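Nitrate/nitrite binding protein NrtA (PDB 2G29) binds nitrate in the periplasm as the solute-binding protein of the NrtABCD ABC transporter, which takes up nitrate and probably also nitrite. Local coordinates at residues G38-T43 with A71-T76; H93-M98 with P238-G243; Y116-L121 with F242-D247; P330-D335 with N362-W367. One frame throughout, in Å; residues are numbered along the deposited sequence.

Overall arrangement
Contacts 1, 2 and 3 step across one mixed sheet, in the order 66-69, 36-39, 91-95, 240-245, 115-120, which suits one lobe of the two-domain C-clamp. Contact 1 comes first along the chain and sets the end of strand 36-39 against helix 73-82; contact 2, about 11 Å away between centres, pairs 91-95 with 240-245. Contact 3, its centre about 8 Å from that of contact 2, shares Phe-242 and Gly-243 and pairs 240-245 with 115-120. Contact 4 closes last in sequence, its centre about 10 Å from that of contact 3, and sets two helix starts beside strand 115-120. At the nitrate, a strand (Lys-240, contact 2) and a helix beside the sheet (Trp-73, contact 1) each bring a donor.

Contact 1: residues G38-T43 with A71-T76; sequences GFIALT and ASWGTT. With NO3 (nitrate ion), chain B.
Ile-40 lies against the indole of Trp-73, and this is the densely packed heart of the contact. Its CG1, anti to the carbonyl carbon (chi1 -71°), stands over one face of the ring, 3.5 Å from the centroid of the six-membered ring of Trp-73 and only 6° off the normal, a CH-pi contact. CD1 stays over the same face, toward its rim, and lies against the hydroxyl of Thr-76. A branched aliphatic chain suits the place, because it is broad enough to pad the indole and offers it no competing polar group.

The far end is looser. Leu-42 CD1 meets Trp-73 CZ2 obliquely at 4.0 Å, while both its methyls line the nitrate, so it belongs more to the pocket than to the helix. On the helix start, Ser-72 points away from Ile-40, and Ser-72 and Thr-75, both partly exposed, form a capping box: Thr-75 N donates to Ser-72 OG at 3.0 Å, and Ser-72 N to Thr-75 OG1 at 3.1 Å. Thr-76 OG1 donates to Ser-72 O, which also accepts from Thr-76 N, so one carbonyl is gripped twice.

With its ring backed by Ile-40, Trp-73 aims NE1 at nitrate O3, 2.8 Å away and in the ring plane. Lys-240 and Gly-211 N bind the same ion. An indole N-H supplies a donor without charge, so the anion is recognised partly by hydrogen bonding of a neutral, rigid group.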
# COMPACT_ATOMS: atom_id res chain seq x y z
N GLY A 38 4.04 2.82 -13.41
CA GLY A 38 3.89 3.99 -12.56
C GLY A 38 4.21 3.74 -11.10
O GLY A 38 4.20 2.57 -10.64
N PHE A 39 4.60 4.81 -10.40
CA PHE A 39 4.77 4.71 -8.93
C PHE A 39 4.38 6.04 -8.31
O PHE A 39 4.39 7.07 -9.00
CB PHE A 39 6.22 4.38 -8.52
CG PHE A 39 7.19 5.53 -8.66
CD1 PHE A 39 7.52 6.32 -7.55
CD2 PHE A 39 7.76 5.83 -9.91
CE1 PHE A 39 8.40 7.38 -7.68
CE2 PHE A 39 8.63 6.88 -10.05
CZ PHE A 39 8.96 7.66 -8.94
N ILE A 40 4.01 6.00 -7.04
CA ILE A 40 3.72 7.20 -6.27
C ILE A 40 4.94 7.32 -5.33
O ILE A 40 5.52 6.29 -4.89
CB ILE A 40 2.38 7.04 -5.51
CG1 ILE A 40 1.18 7.06 -6.48
CG2 ILE A 40 2.21 8.15 -4.50
CD1 ILE A 40 1.29 6.12 -7.64
N ALA A 41 5.35 8.56 -5.03
CA ALA A 41 6.55 8.81 -4.22
C ALA A 41 6.35 8.37 -2.78
O ALA A 41 5.95 9.17 -1.92
CB ALA A 41 6.92 10.29 -4.27
N LEU A 42 6.65 7.09 -2.56
CA LEU A 42 6.51 6.38 -1.30
C LEU A 42 7.62 5.34 -1.19
O LEU A 42 7.95 4.70 -2.19
CB LEU A 42 5.17 5.65 -1.27
CG LEU A 42 3.97 6.59 -1.34
CD1 LEU A 42 2.76 5.83 -1.85
CD2 LEU A 42 3.71 7.20 0.02
N THR A 43 8.13 5.13 0.02
CA THR A 43 9.20 4.16 0.22
C THR A 43 8.83 2.78 -0.30
O THR A 43 9.70 2.07 -0.80
CB THR A 43 9.58 4.09 1.68
OG1 THR A 43 9.77 5.42 2.15
CG2 THR A 43 10.91 3.32 1.84
N ALA A 71 1.15 11.54 -10.14
CA ALA A 71 0.83 12.62 -9.19
C ALA A 71 -0.08 12.15 -8.05
O ALA A 71 0.07 12.61 -6.91
CB ALA A 71 0.18 13.81 -9.93
N SER A 72 -1.00 11.24 -8.35
CA SER A 72 -1.93 10.76 -7.32
C SER A 72 -2.47 9.39 -7.68
O SER A 72 -2.21 8.87 -8.77
CB SER A 72 -3.11 11.73 -7.22
OG SER A 72 -3.90 11.66 -8.45
N TRP A 73 -3.24 8.78 -6.77
CA TRP A 73 -3.80 7.49 -7.10
C TRP A 73 -4.88 7.68 -8.17
O TRP A 73 -5.10 6.80 -8.97
CB TRP A 73 -4.31 6.79 -5.83
CG TRP A 73 -3.18 6.31 -4.96
CD1 TRP A 73 -2.94 6.68 -3.68
CD2 TRP A 73 -2.13 5.40 -5.34
NE1 TRP A 73 -1.81 6.06 -3.22
CE2 TRP A 73 -1.29 5.26 -4.20
CE3 TRP A 73 -1.82 4.66 -6.50
CZ2 TRP A 73 -0.15 4.48 -4.21
CZ3 TRP A 73 -0.69 3.89 -6.51
CH2 TRP A 73 0.14 3.78 -5.36
N GLY A 74 -5.48 8.86 -8.20
CA GLY A 74 -6.47 9.14 -9.22
C GLY A 74 -5.81 9.21 -10.59
O GLY A 74 -6.36 8.67 -11.54
N THR A 75 -4.63 9.83 -10.70
CA THR A 75 -3.99 9.87 -12.01
C THR A 75 -3.39 8.54 -12.38
O THR A 75 -3.34 8.18 -13.54
CB THR A 75 -2.91 10.97 -12.16
OG1 THR A 75 -1.81 10.71 -11.29
CG2 THR A 75 -3.47 12.33 -11.93
N THR A 76 -2.95 7.78 -11.39
CA THR A 76 -2.47 6.41 -11.64
C THR A 76 -3.61 5.61 -12.28
O THR A 76 -3.40 4.93 -13.29
CB THR A 76 -2.07 5.71 -10.32
OG1 THR A 76 -0.94 6.40 -9.75
CG2 THR A 76 -1.69 4.26 -10.56
N NO3 B . 0.44 5.92 0.33
O1 NO3 B . 1.26 4.98 0.87
O2 NO3 B . 0.15 7.18 0.75
O3 NO3 B . -0.33 5.50 -0.91

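Contact 2: residues H93-M98 with P238-G243; sequences HILTPM and PEKAFG. With NO3 (nitrate ion), chain B.
Lys-240 and Leu-95 run side by side and point the same way, so that Leu-95 CD2 lies 3.5 Å from Lys-240 CE, tighter than usual for two carbons. The lysine bends at chi2 (-65°) and again at chi4 (-59°), which turns NZ to nitrate O1 at 2.8 Å. The ring of His-93 crosses its aliphatic stem obliquely. Glu-239, bent at chi2, holds OE2 2.8 Å from Lys-240 NZ in a salt bridge, NZ coming in from above the carboxylate plane; OE2 also bonds Thr-166, and Asp-44 is a second anionic partner of the lysine. Two acids would be expected to favour the protonated amine, which suits an anion.

The backbones here belong to strand 91-95, the middle one of the sheet, and its antiparallel neighbour 240-245, in a lobe with the strand order 2-1-3-5-4 of type II periplasmic binding proteins. Ile-94 and Ala-241 form the hydrogen-bonded pair, Ala-241 N giving a nearly straight bond to Ile-94 O at 2.7 Å. On their face of the sheet the small Ala-241 CB lies 4.1 Å from Ile-94 CG2. Where the strand gives way to helix 97-104, Glu-239 O accepts twice from Thr-96: from N in the carbonyl plane, and from OG1, at 2.7 Å, above it.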
# COMPACT_ATOMS: atom_id res chain seq x y z
N HIS A 93 3.04 0.41 -9.17
CA HIS A 93 3.18 0.17 -7.74
C HIS A 93 1.79 0.75 -7.40
O HIS A 93 1.47 1.88 -7.75
CB HIS A 93 4.39 0.99 -7.23
CG HIS A 93 4.17 1.76 -5.95
ND1 HIS A 93 4.34 1.24 -4.69
CD2 HIS A 93 3.94 3.09 -5.79
CE1 HIS A 93 4.24 2.22 -3.79
NE2 HIS A 93 4.01 3.34 -4.44
N ILE A 94 0.96 -0.03 -6.71
CA ILE A 94 -0.43 0.37 -6.50
C ILE A 94 -1.05 -0.14 -5.21
O ILE A 94 -0.66 -1.16 -4.66
CB ILE A 94 -1.24 -0.11 -7.74
CG1 ILE A 94 -2.62 0.56 -7.78
CG2 ILE A 94 -1.34 -1.63 -7.75
CD1 ILE A 94 -3.22 0.57 -9.24
N LEU A 95 -2.04 0.58 -4.70
CA LEU A 95 -2.75 0.12 -3.50
C LEU A 95 -3.42 -1.22 -3.87
O LEU A 95 -4.06 -1.32 -4.94
CB LEU A 95 -3.82 1.15 -3.12
CG LEU A 95 -3.33 2.59 -2.93
CD1 LEU A 95 -4.49 3.50 -2.47
CD2 LEU A 95 -2.22 2.65 -1.88
N THR A 96 -3.35 -2.23 -3.01
CA THR A 96 -3.95 -3.53 -3.35
C THR A 96 -5.42 -3.51 -3.83
O THR A 96 -5.75 -4.21 -4.76
CB THR A 96 -3.77 -4.57 -2.18
OG1 THR A 96 -2.39 -4.93 -2.12
CG2 THR A 96 -4.61 -5.83 -2.38
N PRO A 97 -6.31 -2.70 -3.21
CA PRO A 97 -7.69 -2.74 -3.72
C PRO A 97 -7.85 -2.19 -5.11
O PRO A 97 -8.77 -2.60 -5.80
CB PRO A 97 -8.50 -1.89 -2.71
CG PRO A 97 -7.49 -1.26 -1.83
CD PRO A 97 -6.19 -1.96 -1.94
N MET A 98 -6.94 -1.33 -5.54
CA MET A 98 -7.15 -0.71 -6.86
C MET A 98 -7.26 -1.62 -8.08
O MET A 98 -8.12 -1.37 -8.93
CB MET A 98 -6.18 0.46 -7.09
CG MET A 98 -6.53 1.66 -6.19
SD MET A 98 -5.23 2.96 -6.25
CE MET A 98 -5.50 3.56 -7.95
N PRO A 238 -0.84 -6.68 4.44
CA PRO A 238 -0.58 -6.51 3.00
C PRO A 238 -0.79 -5.02 2.70
O PRO A 238 -1.68 -4.37 3.28
CB PRO A 238 -1.67 -7.36 2.34
CG PRO A 238 -2.80 -7.32 3.38
CD PRO A 238 -2.04 -7.50 4.69
N GLU A 239 -0.01 -4.47 1.77
CA GLU A 239 -0.15 -3.05 1.43
C GLU A 239 -0.11 -2.82 -0.07
O GLU A 239 -1.15 -2.95 -0.75
CB GLU A 239 0.94 -2.25 2.17
CG GLU A 239 0.94 -0.74 1.91
CD GLU A 239 -0.40 -0.06 2.15
OE1 GLU A 239 -1.11 -0.38 3.14
OE2 GLU A 239 -0.69 0.86 1.34
N LYS A 240 1.04 -2.50 -0.64
CA LYS A 240 1.10 -2.27 -2.09
C LYS A 240 1.21 -3.54 -2.88
O LYS A 240 1.69 -4.58 -2.39
CB LYS A 240 2.28 -1.36 -2.46
CG LYS A 240 2.30 -0.05 -1.69
CD LYS A 240 1.09 0.84 -2.06
CE LYS A 240 1.22 2.25 -1.49
NZ LYS A 240 1.36 2.30 0.03
N ALA A 241 0.74 -3.46 -4.12
CA ALA A 241 0.81 -4.57 -5.05
C ALA A 241 1.56 -4.13 -6.30
O ALA A 241 1.68 -2.93 -6.60
CB ALA A 241 -0.62 -4.99 -5.47
N PHE A 242 2.09 -5.11 -7.01
CA PHE A 242 2.67 -4.83 -8.32
C PHE A 242 1.52 -5.28 -9.24
O PHE A 242 1.24 -6.48 -9.45
CB PHE A 242 3.95 -5.67 -8.56
CG PHE A 242 4.50 -5.58 -9.97
CD1 PHE A 242 4.34 -4.45 -10.75
CD2 PHE A 242 5.23 -6.63 -10.49
CE1 PHE A 242 4.88 -4.35 -12.03
CE2 PHE A 242 5.78 -6.55 -11.78
CZ PHE A 242 5.60 -5.41 -12.53
N GLY A 243 0.81 -4.29 -9.77
CA GLY A 243 -0.31 -4.60 -10.64
C GLY A 243 -0.05 -4.25 -12.09
O GLY A 243 0.66 -3.29 -12.38
N NO3 B . 0.44 5.92 0.33
O1 NO3 B . 1.26 4.98 0.87
O2 NO3 B . 0.15 7.18 0.75
O3 NO3 B . -0.33 5.50 -0.91

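Contact 3: residues Y116-L121 with F242-D247; sequences YILARL and FGMRAD
Four backbone hydrogen bonds stitch 116-120 to 242-245, two antiparallel strands whose axes come within 4.7 Å. Tyr-116 and Met-244 form a hydrogen-bonded pair that uses both amides, Tyr-116 N reaching Met-244 O at 2.8 Å. Further along, two residues, Leu-118 and Ala-119, stand opposite Phe-242 alone: Leu-118 N donates to Phe-242 O, and Phe-242 N returns a bond to Ala-119 O. This fits a classic beta bulge, with Leu-118 near helical backbone angles; buried Ala-119 N finds no partner.

The side chains pack from there. Leu-118 CD1 touches both Phe-242 CE2 and Met-244 CG, 3.9 Å from each. Phe-242 CG is anti to the backbone N (chi1 172°), and CB of this residue rests near Leu-121 CG. Gly-243, opposite Ile-117, lets the chains come close, its CA lying 3.2 Å from Tyr-116 O. At the strand end, Ala-246 CB sits over one face of the Tyr-116 ring, 3.7 Å from its centroid, a CH-pi contact in which the small methyl lets the helix start come down close on the ring.

Farther out, Tyr-116 OH is hydrogen-bonded to Asp-250 on the helix that Ala-246 opens, and Arg-363 makes a cation-pi contact with the ring; Leu-260 of helix 253-271 packs on Leu-118 and Ala-119. An alanine in place of Tyr-116 would probably loosen the start of helix 246-251, since the ring under Ala-246 and the hydroxyl bond to Asp-250 would both go. Ring and phenol thus tie strand 115-120 to helix 246-251, which follows its partner strand, while the aromatic face also serves the cation of Arg-363.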
# COMPACT_ATOMS: atom_id res chain seq x y z
N TYR A 116 -4.16 -7.57 -13.25
CA TYR A 116 -3.68 -8.69 -12.45
C TYR A 116 -2.76 -8.16 -11.34
O TYR A 116 -2.16 -7.10 -11.49
CB TYR A 116 -2.79 -9.63 -13.26
CG TYR A 116 -3.42 -10.40 -14.35
CD1 TYR A 116 -4.62 -11.08 -14.16
CD2 TYR A 116 -2.80 -10.48 -15.60
CE1 TYR A 116 -5.20 -11.81 -15.20
CE2 TYR A 116 -3.36 -11.22 -16.62
CZ TYR A 116 -4.56 -11.88 -16.41
OH TYR A 116 -5.18 -12.59 -17.42
N ILE A 117 -2.68 -8.90 -10.25
CA ILE A 117 -1.71 -8.59 -9.21
C ILE A 117 -0.67 -9.71 -9.35
O ILE A 117 -0.97 -10.91 -9.23
CB ILE A 117 -2.33 -8.57 -7.81
CG1 ILE A 117 -3.16 -7.31 -7.65
CG2 ILE A 117 -1.21 -8.68 -6.74
CD1 ILE A 117 -3.89 -7.28 -6.27
N LEU A 118 0.56 -9.29 -9.62
CA LEU A 118 1.68 -10.24 -9.83
C LEU A 118 2.48 -10.49 -8.56
O LEU A 118 3.10 -11.55 -8.43
CB LEU A 118 2.64 -9.72 -10.89
CG LEU A 118 1.96 -9.42 -12.24
CD1 LEU A 118 3.05 -8.91 -13.21
CD2 LEU A 118 1.25 -10.63 -12.79
N ALA A 119 2.46 -9.54 -7.63
CA ALA A 119 3.18 -9.68 -6.38
C ALA A 119 2.67 -8.65 -5.40
O ALA A 119 2.01 -7.66 -5.78
CB ALA A 119 4.67 -9.43 -6.62
N ARG A 120 2.99 -8.86 -4.13
CA ARG A 120 2.68 -7.85 -3.11
C ARG A 120 4.04 -7.13 -3.02
O ARG A 120 5.08 -7.79 -2.85
CB ARG A 120 2.35 -8.48 -1.74
CG ARG A 120 1.74 -7.51 -0.72
CD ARG A 120 0.29 -7.20 -1.11
NE ARG A 120 -0.49 -8.44 -1.01
CZ ARG A 120 -1.59 -8.74 -1.71
NH1 ARG A 120 -2.12 -7.87 -2.59
NH2 ARG A 120 -2.12 -9.96 -1.62
N LEU A 121 4.06 -5.81 -3.19
CA LEU A 121 5.33 -5.09 -3.09
C LEU A 121 5.85 -5.01 -1.64
O LEU A 121 7.07 -5.09 -1.41
CB LEU A 121 5.19 -3.68 -3.68
CG LEU A 121 5.29 -3.63 -5.20
CD1 LEU A 121 5.02 -2.23 -5.70
CD2 LEU A 121 6.71 -4.06 -5.65
N PHE A 242 2.09 -5.11 -7.01
CA PHE A 242 2.67 -4.83 -8.32
C PHE A 242 1.52 -5.28 -9.24
O PHE A 242 1.24 -6.48 -9.45
CB PHE A 242 3.95 -5.67 -8.56
CG PHE A 242 4.50 -5.58 -9.97
CD1 PHE A 242 4.34 -4.45 -10.75
CD2 PHE A 242 5.23 -6.63 -10.49
CE1 PHE A 242 4.88 -4.35 -12.03
CE2 PHE A 242 5.78 -6.55 -11.78
CZ PHE A 242 5.60 -5.41 -12.53
N GLY A 243 0.81 -4.29 -9.77
CA GLY A 243 -0.31 -4.60 -10.64
C GLY A 243 -0.05 -4.25 -12.09
O GLY A 243 0.66 -3.29 -12.38
N MET A 244 -0.63 -5.02 -13.00
CA MET A 244 -0.48 -4.73 -14.42
C MET A 244 -1.78 -4.94 -15.17
O MET A 244 -2.65 -5.70 -14.74
CB MET A 244 0.61 -5.64 -15.04
CG MET A 244 2.04 -5.41 -14.50
SD MET A 244 3.32 -5.92 -15.69
CE MET A 244 3.06 -4.63 -16.97
N ARG A 245 -1.95 -4.23 -16.28
CA ARG A 245 -3.11 -4.45 -17.15
C ARG A 245 -3.05 -5.91 -17.62
O ARG A 245 -1.96 -6.41 -18.00
CB ARG A 245 -3.05 -3.53 -18.37
CG ARG A 245 -3.52 -2.10 -18.04
CD ARG A 245 -3.53 -1.17 -19.23
NE ARG A 245 -4.31 -1.69 -20.36
CZ ARG A 245 -5.32 -1.05 -20.93
NH1 ARG A 245 -5.72 0.14 -20.47
NH2 ARG A 245 -5.90 -1.59 -21.99
N ALA A 246 -4.19 -6.59 -17.59
CA ALA A 246 -4.23 -7.96 -18.02
C ALA A 246 -3.97 -8.12 -19.49
O ALA A 246 -3.42 -9.14 -19.89
CB ALA A 246 -5.59 -8.60 -17.61
N ASP A 247 -4.37 -7.15 -20.30
CA ASP A 247 -4.13 -7.28 -21.74
C ASP A 247 -2.62 -7.30 -22.04
O ASP A 247 -2.15 -8.10 -22.88
CB ASP A 247 -4.86 -6.17 -22.55
CG ASP A 247 -4.12 -4.83 -22.54
OD1 ASP A 247 -3.74 -4.35 -21.47
OD2 ASP A 247 -3.87 -4.26 -23.64

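Contact 4: residues P330-D335 with N362-W367; sequences PYKSHD and NREDLW
Two helix starts lie close here, helix 332-344 after N-cap Tyr-331 and helix 364-373 after N-cap Arg-363, with the CA atoms of Pro-330 and Glu-364 5.8 Å apart. Asn-362 reaches across the gap. Its CG is anti to the backbone N (chi1 -179°), and both N-H groups of ND2 are used nearly straight and in the amide plane: one meets Pro-330 O at 2.9 Å, the other Asp-335 OD2 at 3.0 Å. Each acceptor is approached from above its own plane. An amide suits this spot, donating twice while OD1 accepts from Glu-364 N at 2.9 Å. An alanine in place of Asn-362 would probably loosen the join, because both ND2 bonds across it would go, along with the OD1 bond that shapes the turn into helix 364-373.

Around this polar core, Pro-330 CD lies over the face of the Trp-367 five-membered ring, 3.9 Å from its centroid, a CH-pi contact. Lys-332 stretches out fully, its CG beside the Asn-362 amide, and NZ holds two waters that lead on to Glu-364 OE2 and Asn-362 O. That amine also forms a salt bridge with Asp-359, while Glu-364 OE1 is bonded by Tyr-329 OH and Arg-368. Asp-335 ties helix 332-344 to strand 115-120 through a salt bridge with Arg-120, and to helix 97-104 through the Tyr-100 hydroxyl. Arg-363 grips Asp-365 side-on with NE and NH2, and its backbone bonds Ile-117. The loop from Asn-362 OD1 to the amide two residues on is an Asx turn, carrying the chain directly from helix 354-361 into helix 364-373.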
# COMPACT_ATOMS: atom_id res chain seq x y z
N PRO A 330 1.71 -12.71 -2.95
CA PRO A 330 0.38 -12.08 -2.90
C PRO A 330 -0.72 -13.03 -2.47
O PRO A 330 -1.37 -13.67 -3.27
CB PRO A 330 0.19 -11.56 -4.32
CG PRO A 330 0.86 -12.64 -5.16
CD PRO A 330 2.09 -13.06 -4.33
N TYR A 331 -0.88 -13.14 -1.16
CA TYR A 331 -1.90 -14.04 -0.63
C TYR A 331 -3.30 -13.64 -1.10
O TYR A 331 -3.73 -12.47 -0.98
CB TYR A 331 -1.89 -14.02 0.91
CG TYR A 331 -0.71 -14.71 1.57
CD1 TYR A 331 0.38 -13.99 2.00
CD2 TYR A 331 -0.71 -16.11 1.75
CE1 TYR A 331 1.46 -14.60 2.62
CE2 TYR A 331 0.38 -16.72 2.36
CZ TYR A 331 1.44 -15.97 2.80
OH TYR A 331 2.51 -16.58 3.47
N LYS A 332 -4.02 -14.62 -1.63
CA LYS A 332 -5.41 -14.38 -2.05
C LYS A 332 -6.28 -14.04 -0.82
O LYS A 332 -7.23 -13.27 -0.96
CB LYS A 332 -5.97 -15.62 -2.76
CG LYS A 332 -5.44 -15.83 -4.18
CD LYS A 332 -6.00 -17.08 -4.80
CE LYS A 332 -5.68 -17.12 -6.27
NZ LYS A 332 -6.32 -18.33 -6.92
N SER A 333 -5.98 -14.59 0.36
CA SER A 333 -6.79 -14.30 1.54
C SER A 333 -6.70 -12.82 1.88
O SER A 333 -7.67 -12.21 2.37
CB SER A 333 -6.34 -15.15 2.74
OG SER A 333 -4.97 -14.91 3.04
N HIS A 334 -5.54 -12.20 1.59
CA HIS A 334 -5.37 -10.76 1.84
C HIS A 334 -6.22 -9.95 0.86
O HIS A 334 -6.91 -9.03 1.25
CB HIS A 334 -3.91 -10.37 1.70
CG HIS A 334 -3.02 -10.85 2.81
ND1 HIS A 334 -3.48 -11.39 3.99
CD2 HIS A 334 -1.68 -10.82 2.90
CE1 HIS A 334 -2.43 -11.67 4.77
NE2 HIS A 334 -1.34 -11.33 4.13
N ASP A 335 -6.19 -10.30 -0.42
CA ASP A 335 -7.04 -9.60 -1.38
C ASP A 335 -8.52 -9.74 -0.95
O ASP A 335 -9.29 -8.76 -1.05
CB ASP A 335 -6.85 -10.22 -2.79
CG ASP A 335 -5.50 -9.90 -3.42
OD1 ASP A 335 -4.64 -9.31 -2.73
OD2 ASP A 335 -5.31 -10.27 -4.60
N ASN A 362 -5.83 -12.09 -8.94
CA ASN A 362 -4.62 -12.48 -8.23
C ASN A 362 -3.85 -13.53 -9.03
O ASN A 362 -4.39 -14.57 -9.37
CB ASN A 362 -4.99 -13.00 -6.82
CG ASN A 362 -3.77 -13.41 -6.03
OD1 ASN A 362 -3.09 -14.40 -6.37
ND2 ASN A 362 -3.48 -12.66 -4.96
N ARG A 363 -2.59 -13.21 -9.35
CA ARG A 363 -1.79 -14.16 -10.11
C ARG A 363 -0.64 -14.72 -9.29
O ARG A 363 0.54 -14.69 -9.73
CB ARG A 363 -1.27 -13.52 -11.40
CG ARG A 363 -2.40 -13.10 -12.37
CD ARG A 363 -3.36 -14.24 -12.67
NE ARG A 363 -2.68 -15.38 -13.29
CZ ARG A 363 -2.37 -15.46 -14.59
NH1 ARG A 363 -2.69 -14.49 -15.43
NH2 ARG A 363 -1.68 -16.52 -15.03
N GLU A 364 -0.97 -15.21 -8.10
CA GLU A 364 0.05 -15.87 -7.25
C GLU A 364 0.67 -17.04 -8.03
O GLU A 364 1.78 -17.48 -7.68
CB GLU A 364 -0.59 -16.34 -5.93
CG GLU A 364 -1.72 -17.39 -6.08
CD GLU A 364 -1.21 -18.79 -6.24
OE1 GLU A 364 -0.25 -19.16 -5.53
OE2 GLU A 364 -1.82 -19.55 -7.02
N ASP A 365 -0.04 -17.57 -9.02
CA ASP A 365 0.52 -18.66 -9.84
C ASP A 365 1.73 -18.14 -10.63
O ASP A 365 2.74 -18.84 -10.73
CB ASP A 365 -0.53 -19.25 -10.81
CG ASP A 365 -1.13 -18.21 -11.77
OD1 ASP A 365 -1.52 -17.11 -11.32
OD2 ASP A 365 -1.20 -18.52 -12.97
N LEU A 366 1.65 -16.93 -11.18
CA LEU A 366 2.79 -16.32 -11.88
C LEU A 366 3.92 -16.04 -10.87
O LEU A 366 5.10 -16.17 -11.21
CB LEU A 366 2.35 -15.02 -12.59
CG LEU A 366 1.34 -15.23 -13.71
CD1 LEU A 366 1.05 -13.95 -14.44
CD2 LEU A 366 1.95 -16.24 -14.72
N TRP A 367 3.57 -15.66 -9.64
CA TRP A 367 4.58 -15.41 -8.64
C TRP A 367 5.35 -16.69 -8.34
O TRP A 367 6.59 -16.68 -8.32
CB TRP A 367 3.94 -14.81 -7.36
CG TRP A 367 4.95 -14.31 -6.33
CD1 TRP A 367 5.32 -13.01 -6.12
CD2 TRP A 367 5.69 -15.10 -5.38
NE1 TRP A 367 6.25 -12.93 -5.11
CE2 TRP A 367 6.48 -14.19 -4.63
CE3 TRP A 367 5.76 -16.47 -5.08
CZ2 TRP A 367 7.34 -14.61 -3.59
CZ3 TRP A 367 6.61 -16.89 -4.05
CH2 TRP A 367 7.39 -15.96 -3.31
O HOH W 1 -3.96 -19.27 -8.61
O HOH W 2 -5.69 -17.00 -9.61